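Local coordinates for hypothetical protein (Clostridium sporogenes ATCC 15579, PDB 4QRK) that is of unknown function but is a right-handed beta-helix protein that may act in cell adhesion, at residues Lys9-Ile14 and Ser53-Lys58; Phe50-Ser53 and Lys58-Ile61. All coordinates share one frame; numbering follows the deposited sequence. Where two conformers were deposited one is given.

From the N terminus the chain enters strand 11-17, builds three more strands and, after 46-52, turns through the short loop that leads to strand 60-66. Contact 1 brings that loop back against the first modelled residues, closing an excursion of 38 residues, most of them in strands. Contact 2 closes a much shorter one, of four residues, across the same turn. The two loops cross: contact 2 begins before contact 1 has closed and ends beyond it, with Ser53 and Lys58 shared. Strands 11-17 and 46-52 are neighbours in one sheet, whereas 60-66 edges the other, so together the contacts tie the sheets at one end of the beta-helix. The Tyr52 hydroxyl, bonded to Glu13, links the contacts.

Contact 1 of 2, residues Lys9-Ile14 and Ser53-Lys58; sequences KPKEEI and SENEWK
Glu13 and Lys58 form the more firmly held part of this surface contact, their side chains meeting at about a right angle. Lys58 NZ lies 2.9 Å from Glu13 OE2 in a salt bridge, reaching it on the syn side and 19° out of the carboxylate plane. Two donors grip that oxygen, since the hydroxyl of Tyr52 is bonded to it as well; the pair should favour a charged carboxylate. Glu13 suits the place because its chain runs extended beyond CG and carries the acid across to the loop. A water completes a small ring, donating to Glu13 OE1 and accepting from Lys58 NZ.

In the right-handed beta-helix, strand 11-17 is an outermost strand of its sheet, and here its start meets the 3-10 turn at 55-57, which bends the chain between strands 46-52 and 60-66.

Toward solvent, the exposed Lys11 and Asn55 are joined by one bond. The lysine, long and flexible, folds at chi2 (-78°) and at chi4 to bring NZ 2.8 Å from Asn55 OD1, 43° out of the carbonyl plane of the short amide that accepts it. Pro10 rests CB 3.9 Å from Ser53 CA, a small apolar touch; its ring also packs on Ile51. Ser53, short enough to turn back on its own loop, donates from OG to Glu54 OE2 (2.8 Å) on the anti lone pair, while OG also bonds Arg90 N.

Contact 2 of 2, residues Phe50-Ser53 and Lys58-Ile61; sequences FIYS and KPEI
Segments 50-53 and 58-61 run in roughly opposite directions without a hydrogen bond between them, Tyr52 CA standing 6.7 Å from Lys58 CA and Phe50 CA 7.6 Å from Pro59 CA, so that side chains fill the gap. Tyr52 does most of this. With chi1 at 57° its CG sits between the backbone N and the carbonyl carbon, and the ring is swung alongside Lys58, both side chains pointing the same way. Lys58 CA lies over one face, 3.8 Å from the Tyr52 ring centroid and 17° off its normal, a CH-pi contact. The methylenes of the lysine follow the phenol, with CG 3.4 Å from Tyr52 OH; the long aliphatic chain lines the ring while its amine, turned by the bend at chi4, goes on to Glu13. Tyrosine offers a flat face to this pairing and a polar end that reaches Glu13 at the margin.

Pro59, compact and apolar, packs beside this pair in the buried interior. Its CD is 3.5 Å from Tyr52 CE1, and its CG touches Phe50 at CB (3.8 Å) and, obliquely, at CG and CD1. Phe50 reaches past the proline to Ile74 of the facing sheet and sets its ring edge-to-face with Trp93. Two consecutive strands of different sheets that meet through side chains form a beta-arch, here at the antiparallel-edged end of the right-handed beta-helix, its loop 53-59 passing between sheets.

Contact 1 of 2, residues Lys9-Ile14 and Ser53-Lys58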
ATOM      1  N   LYS A   9     -10.810 -25.052  10.305  1.00 67.32           N
ATOM      2  CA  LYS A   9     -11.259 -23.670  10.483  1.00 61.58           C
ATOM      3  C   LYS A   9     -10.075 -22.780  10.850  1.00 45.63           C
ATOM      4  O   LYS A   9      -9.434 -22.982  11.881  1.00 47.62           O
ATOM      5  CB  LYS A   9     -12.299 -23.557  11.597  1.00 76.62           C
ATOM      6  CG  LYS A   9     -13.597 -24.297  11.345  1.00 89.12           C
ATOM      7  CD  LYS A   9     -14.434 -23.672  10.232  1.00 94.11           C
ATOM      8  CE  LYS A   9     -15.823 -24.316  10.165  1.00100.19           C
ATOM      9  NZ  LYS A   9     -16.445 -24.273   8.803  1.00101.11           N
ATOM     10  N   PRO A  10      -9.778 -21.785  10.011  1.00 47.46           N
ATOM     11  CA  PRO A  10      -8.674 -20.897  10.395  1.00 40.41           C
ATOM     12  C   PRO A  10      -9.057 -20.034  11.595  1.00 36.69           C
ATOM     13  O   PRO A  10     -10.246 -19.859  11.879  1.00 34.94           O
ATOM     14  CB  PRO A  10      -8.466 -20.049   9.147  1.00 41.30           C
ATOM     15  CG  PRO A  10      -9.806 -20.027   8.465  1.00 48.66           C
ATOM     16  CD  PRO A  10     -10.443 -21.360   8.765  1.00 42.94           C
ATOM     17  N   LYS A  11      -8.064 -19.486  12.290  1.00 37.04           N
ATOM     18  CA  LYS A  11      -8.331 -18.477  13.318  1.00 32.20           C
ATOM     19  C   LYS A  11      -8.843 -17.194  12.692  1.00 31.05           C
ATOM     20  O   LYS A  11      -8.369 -16.775  11.627  1.00 27.73           O
ATOM     21  CB  LYS A  11      -7.053 -18.171  14.100  1.00 34.49           C
ATOM     22  CG  LYS A  11      -6.481 -19.360  14.893  1.00 49.03           C
ATOM     23  CD  LYS A  11      -7.270 -19.567  16.187  1.00 66.40           C
ATOM     24  CE  LYS A  11      -6.849 -20.819  16.930  1.00 65.20           C
ATOM     25  NZ  LYS A  11      -5.434 -20.750  17.327  1.00 68.52           N
ATOM     26  N   GLU A  12      -9.797 -16.563  13.362  1.00 28.58           N
ATOM     27  CA  GLU A  12     -10.292 -15.249  12.964  1.00 26.96           C
ATOM     28  C   GLU A  12     -10.318 -14.308  14.124  1.00 31.58           C
ATOM     29  O   GLU A  12     -10.777 -14.678  15.208  1.00 30.23           O
ATOM     30  CB  GLU A  12     -11.692 -15.357  12.348  1.00 36.49           C
ATOM     31  CG  GLU A  12     -11.736 -16.271  11.133  1.00 45.25           C
ATOM     32  CD  GLU A  12     -13.059 -16.217  10.384  1.00 55.53           C
ATOM     33  OE1 GLU A  12     -13.851 -15.273  10.590  1.00 63.28           O
ATOM     34  OE2 GLU A  12     -13.306 -17.139   9.587  1.00 62.76           O
ATOM     35  N   GLU A  13      -9.834 -13.088  13.881  1.00 26.82           N
ATOM     36  CA  GLU A  13      -9.685 -12.082  14.924  1.00 25.29           C
ATOM     37  C   GLU A  13      -9.962 -10.728  14.366  1.00 24.93           C
ATOM     38  O   GLU A  13      -9.622 -10.459  13.204  1.00 23.89           O
ATOM     39  CB  GLU A  13      -8.238 -11.985  15.408  1.00 33.63           C
ATOM     40  CG  GLU A  13      -7.615 -13.262  15.857  1.00 46.26           C
ATOM     41  CD  GLU A  13      -6.148 -13.084  16.206  1.00 46.80           C
ATOM     42  OE1 GLU A  13      -5.484 -12.191  15.629  1.00 38.19           O
ATOM     43  OE2 GLU A  13      -5.665 -13.854  17.063  1.00 57.63           O
ATOM     44  N   ILE A  14     -10.540  -9.896  15.210  1.00 23.94           N
ATOM     45  CA  ILE A  14     -10.701  -8.483  14.936  0.50 26.91           C
ATOM     46  C   ILE A  14      -9.785  -7.691  15.866  1.00 29.35           C
ATOM     47  O   ILE A  14      -9.624  -8.036  17.048  1.00 28.14           O
ATOM     48  CB  ILE A  14     -12.148  -8.020  15.164  0.50 29.87           C
ATOM     49  CG1 ILE A  14     -13.132  -8.872  14.366  0.50 31.06           C
ATOM     50  CG2 ILE A  14     -12.302  -6.570  14.809  0.50 31.96           C
ATOM     51  CD1 ILE A  14     -12.979  -8.789  12.891  0.50 31.05           C
ATOM     52  N   SER A  53      -4.465 -19.627   9.080  1.00 29.08           N
ATOM     53  CA  SER A  53      -4.659 -21.046   9.303  1.00 32.25           C
ATOM     54  C   SER A  53      -3.534 -21.693  10.101  1.00 31.84           C
ATOM     55  O   SER A  53      -3.674 -22.808  10.583  1.00 33.57           O
ATOM     56  CB  SER A  53      -4.796 -21.751   7.969  1.00 29.88           C
ATOM     57  OG  SER A  53      -3.663 -21.517   7.197  1.00 27.58           O
ATOM     58  N   GLU A  54      -2.417 -20.997  10.237  1.00 30.34           N
ATOM     59  CA  GLU A  54      -1.260 -21.523  10.936  1.00 33.60           C
ATOM     60  C   GLU A  54      -1.051 -20.630  12.141  1.00 41.00           C
ATOM     61  O   GLU A  54      -0.941 -19.410  11.997  1.00 29.34           O
ATOM     62  CB  GLU A  54      -0.011 -21.473  10.038  1.00 31.53           C
ATOM     63  CG  GLU A  54      -0.232 -21.998   8.650  1.00 31.25           C
ATOM     64  CD  GLU A  54      -0.859 -23.378   8.649  1.00 36.66           C
ATOM     65  OE1 GLU A  54      -0.304 -24.298   9.273  1.00 38.54           O
ATOM     66  OE2 GLU A  54      -1.934 -23.536   8.040  1.00 32.75           O
ATOM     67  N   ASN A  55      -0.979 -21.234  13.325  1.00 40.97           N
ATOM     68  CA  ASN A  55      -0.839 -20.463  14.555  1.00 38.81           C
ATOM     69  C   ASN A  55       0.400 -19.616  14.560  1.00 35.97           C
ATOM     70  O   ASN A  55       0.415 -18.541  15.134  1.00 39.08           O
ATOM     71  CB  ASN A  55      -0.894 -21.379  15.802  1.00 40.76           C
ATOM     72  CG  ASN A  55      -2.264 -21.941  16.025  1.00 51.92           C
ATOM     73  OD1 ASN A  55      -3.262 -21.342  15.611  1.00 57.09           O
ATOM     74  ND2 ASN A  55      -2.338 -23.099  16.656  1.00 58.37           N
ATOM     75  N   GLU A  56       1.434 -20.073  13.879  1.00 39.23           N
ATOM     76  CA  GLU A  56       2.668 -19.304  13.777  1.00 43.68           C
ATOM     77  C   GLU A  56       2.506 -17.989  13.008  1.00 46.72           C
ATOM     78  O   GLU A  56       3.386 -17.144  13.033  1.00 45.58           O
ATOM     79  CB  GLU A  56       3.742 -20.139  13.074  1.00 52.29           C
ATOM     80  CG  GLU A  56       3.754 -21.615  13.484  1.00 71.80           C
ATOM     81  CD  GLU A  56       2.929 -22.487  12.551  1.00 73.06           C
ATOM     82  OE1 GLU A  56       3.294 -22.565  11.356  1.00 75.56           O
ATOM     83  OE2 GLU A  56       1.919 -23.077  13.002  1.00 69.32           O
ATOM     84  N   TRP A  57       1.413 -17.825  12.275  1.00 46.23           N
ATOM     85  CA  TRP A  57       1.222 -16.611  11.469  1.00 29.48           C
ATOM     86  C   TRP A  57       0.436 -15.521  12.225  1.00 28.85           C
ATOM     87  O   TRP A  57       0.213 -14.429  11.678  1.00 31.97           O
ATOM     88  CB  TRP A  57       0.493 -16.951  10.178  1.00 27.55           C
ATOM     89  CG  TRP A  57       1.292 -17.772   9.220  1.00 31.07           C
ATOM     90  CD1 TRP A  57       2.628 -18.068   9.281  1.00 45.16           C
ATOM     91  CD2 TRP A  57       0.797 -18.403   8.022  1.00 34.39           C
ATOM     92  NE1 TRP A  57       2.990 -18.834   8.178  1.00 40.14           N
ATOM     93  CE2 TRP A  57       1.886 -19.047   7.401  1.00 38.32           C
ATOM     94  CE3 TRP A  57      -0.459 -18.481   7.420  1.00 29.62           C
ATOM     95  CZ2 TRP A  57       1.750 -19.743   6.207  1.00 39.71           C
ATOM     96  CZ3 TRP A  57      -0.587 -19.170   6.224  1.00 31.12           C
ATOM     97  CH2 TRP A  57       0.503 -19.794   5.641  1.00 29.76           C
ATOM     98  N   LYS A  58       0.055 -15.832  13.470  1.00 30.45           N
ATOM     99  CA  LYS A  58      -0.719 -14.941  14.334  1.00 30.07           C
ATOM    100  C   LYS A  58      -0.149 -13.553  14.251  1.00 32.91           C
ATOM    101  O   LYS A  58       1.025 -13.354  14.559  1.00 28.94           O
ATOM    102  CB  LYS A  58      -0.654 -15.411  15.788  1.00 35.86           C
ATOM    103  CG  LYS A  58      -1.550 -14.594  16.715  1.00 32.38           C
ATOM    104  CD  LYS A  58      -1.486 -15.030  18.220  1.00 38.62           C
ATOM    105  CE  LYS A  58      -2.010 -13.903  19.112  1.00 37.17           C
ATOM    106  NZ  LYS A  58      -3.471 -13.682  18.995  1.00 55.29           N
TER
HETATM  107  O   HOH W   1      -3.098 -11.569  16.961  1.00 38.37           O

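Contact 2 of 2, residues Phe50-Ser53 and Lys58-Ile61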
ATOM      1  N   PHE A  50      -8.394 -10.432  10.707  1.00 22.30           N
ATOM      2  CA  PHE A  50      -7.214 -11.214  10.363  1.00 19.85           C
ATOM      3  C   PHE A  50      -7.642 -12.653  10.390  1.00 26.90           C
ATOM      4  O   PHE A  50      -8.289 -13.106  11.360  1.00 29.38           O
ATOM      5  CB  PHE A  50      -6.102 -10.942  11.390  1.00 27.93           C
ATOM      6  CG  PHE A  50      -5.755  -9.502  11.486  1.00 27.42           C
ATOM      7  CD1 PHE A  50      -4.785  -8.964  10.673  1.00 24.88           C
ATOM      8  CD2 PHE A  50      -6.471  -8.665  12.305  1.00 30.62           C
ATOM      9  CE1 PHE A  50      -4.466  -7.631  10.727  1.00 24.18           C
ATOM     10  CE2 PHE A  50      -6.175  -7.335  12.368  1.00 28.69           C
ATOM     11  CZ  PHE A  50      -5.152  -6.802  11.550  1.00 27.60           C
ATOM     12  N   ILE A  51      -7.331 -13.347   9.297  1.00 21.07           N
ATOM     13  CA  ILE A  51      -7.650 -14.769   9.143  1.00 23.45           C
ATOM     14  C   ILE A  51      -6.375 -15.531   8.857  1.00 29.07           C
ATOM     15  O   ILE A  51      -5.613 -15.176   7.952  1.00 26.72           O
ATOM     16  CB  ILE A  51      -8.638 -14.996   8.044  1.00 33.38           C
ATOM     17  CG1 ILE A  51      -9.918 -14.232   8.367  1.00 33.80           C
ATOM     18  CG2 ILE A  51      -8.973 -16.481   7.891  1.00 30.40           C
ATOM     19  CD1 ILE A  51     -10.876 -14.190   7.154  1.00 44.89           C
ATOM     20  N   TYR A  52      -6.096 -16.539   9.668  1.00 26.17           N
ATOM     21  CA  TYR A  52      -4.818 -17.248   9.532  1.00 30.04           C
ATOM     22  C   TYR A  52      -4.988 -18.719   9.908  1.00 33.87           C
ATOM     23  O   TYR A  52      -5.610 -19.025  10.909  1.00 24.45           O
ATOM     24  CB  TYR A  52      -3.677 -16.539  10.332  1.00 22.64           C
ATOM     25  CG  TYR A  52      -3.908 -16.354  11.811  1.00 23.90           C
ATOM     26  CD1 TYR A  52      -4.591 -15.259  12.303  1.00 27.51           C
ATOM     27  CD2 TYR A  52      -3.428 -17.283  12.720  1.00 26.91           C
ATOM     28  CE1 TYR A  52      -4.824 -15.122  13.678  1.00 33.49           C
ATOM     29  CE2 TYR A  52      -3.635 -17.141  14.081  1.00 34.02           C
ATOM     30  CZ  TYR A  52      -4.340 -16.053  14.545  1.00 34.59           C
ATOM     31  OH  TYR A  52      -4.545 -15.921  15.889  1.00 39.88           O
ATOM     32  N   SER A  53      -4.465 -19.627   9.080  1.00 29.08           N
ATOM     33  CA  SER A  53      -4.659 -21.046   9.303  1.00 32.25           C
ATOM     34  C   SER A  53      -3.534 -21.693  10.101  1.00 31.84           C
ATOM     35  O   SER A  53      -3.674 -22.808  10.583  1.00 33.57           O
ATOM     36  CB  SER A  53      -4.796 -21.751   7.969  1.00 29.88           C
ATOM     37  OG  SER A  53      -3.663 -21.517   7.197  1.00 27.58           O
ATOM     38  N   LYS A  58       0.055 -15.832  13.470  1.00 30.45           N
ATOM     39  CA  LYS A  58      -0.719 -14.941  14.334  1.00 30.07           C
ATOM     40  C   LYS A  58      -0.149 -13.553  14.251  1.00 32.91           C
ATOM     41  O   LYS A  58       1.025 -13.354  14.559  1.00 28.94           O
ATOM     42  CB  LYS A  58      -0.654 -15.411  15.788  1.00 35.86           C
ATOM     43  CG  LYS A  58      -1.550 -14.594  16.715  1.00 32.38           C
ATOM     44  CD  LYS A  58      -1.486 -15.030  18.220  1.00 38.62           C
ATOM     45  CE  LYS A  58      -2.010 -13.903  19.112  1.00 37.17           C
ATOM     46  NZ  LYS A  58      -3.471 -13.682  18.995  1.00 55.29           N
ATOM     47  N   PRO A  59      -0.959 -12.579  13.815  1.00 27.22           N
ATOM     48  CA  PRO A  59      -0.375 -11.246  13.661  1.00 26.64           C
ATOM     49  C   PRO A  59      -0.024 -10.629  15.014  1.00 30.66           C
ATOM     50  O   PRO A  59      -0.706 -10.868  16.037  1.00 27.44           O
ATOM     51  CB  PRO A  59      -1.496 -10.421  12.994  1.00 30.80           C
ATOM     52  CG  PRO A  59      -2.606 -11.315  12.753  1.00 34.48           C
ATOM     53  CD  PRO A  59      -2.395 -12.606  13.500  1.00 31.49           C
ATOM     54  N   GLU A  60       1.059  -9.866  15.013  1.00 33.84           N
ATOM     55  CA  GLU A  60       1.533  -9.131  16.210  1.00 47.46           C
ATOM     56  C   GLU A  60       1.289  -7.614  15.996  1.00 39.72           C
ATOM     57  O   GLU A  60       1.778  -7.007  15.018  1.00 31.89           O
ATOM     58  CB  GLU A  60       3.050  -9.401  16.437  1.00 46.52           C
ATOM     59  CG  GLU A  60       3.503 -10.911  16.514  1.00 78.88           C
ATOM     60  CD  GLU A  60       4.962 -11.186  16.017  1.00 81.84           C
ATOM     61  OE1 GLU A  60       5.251 -11.030  14.808  1.00 91.06           O
ATOM     62  OE2 GLU A  60       5.826 -11.596  16.819  1.00 66.82           O
ATOM     63  N   ILE A  61       0.543  -6.990  16.879  1.00 32.69           N
ATOM     64  CA  ILE A  61       0.274  -5.569  16.756  1.00 34.27           C
ATOM     65  C   ILE A  61       0.983  -4.790  17.854  1.00 38.68           C
ATOM     66  O   ILE A  61       0.985  -5.188  18.997  1.00 35.98           O
ATOM     67  CB  ILE A  61      -1.199  -5.234  16.870  1.00 39.96           C
ATOM     68  CG1 ILE A  61      -1.985  -5.905  15.744  1.00 56.60           C
ATOM     69  CG2 ILE A  61      -1.405  -3.712  16.816  1.00 38.89           C
ATOM     70  CD1 ILE A  61      -3.113  -5.026  15.163  1.00 55.55           C
TER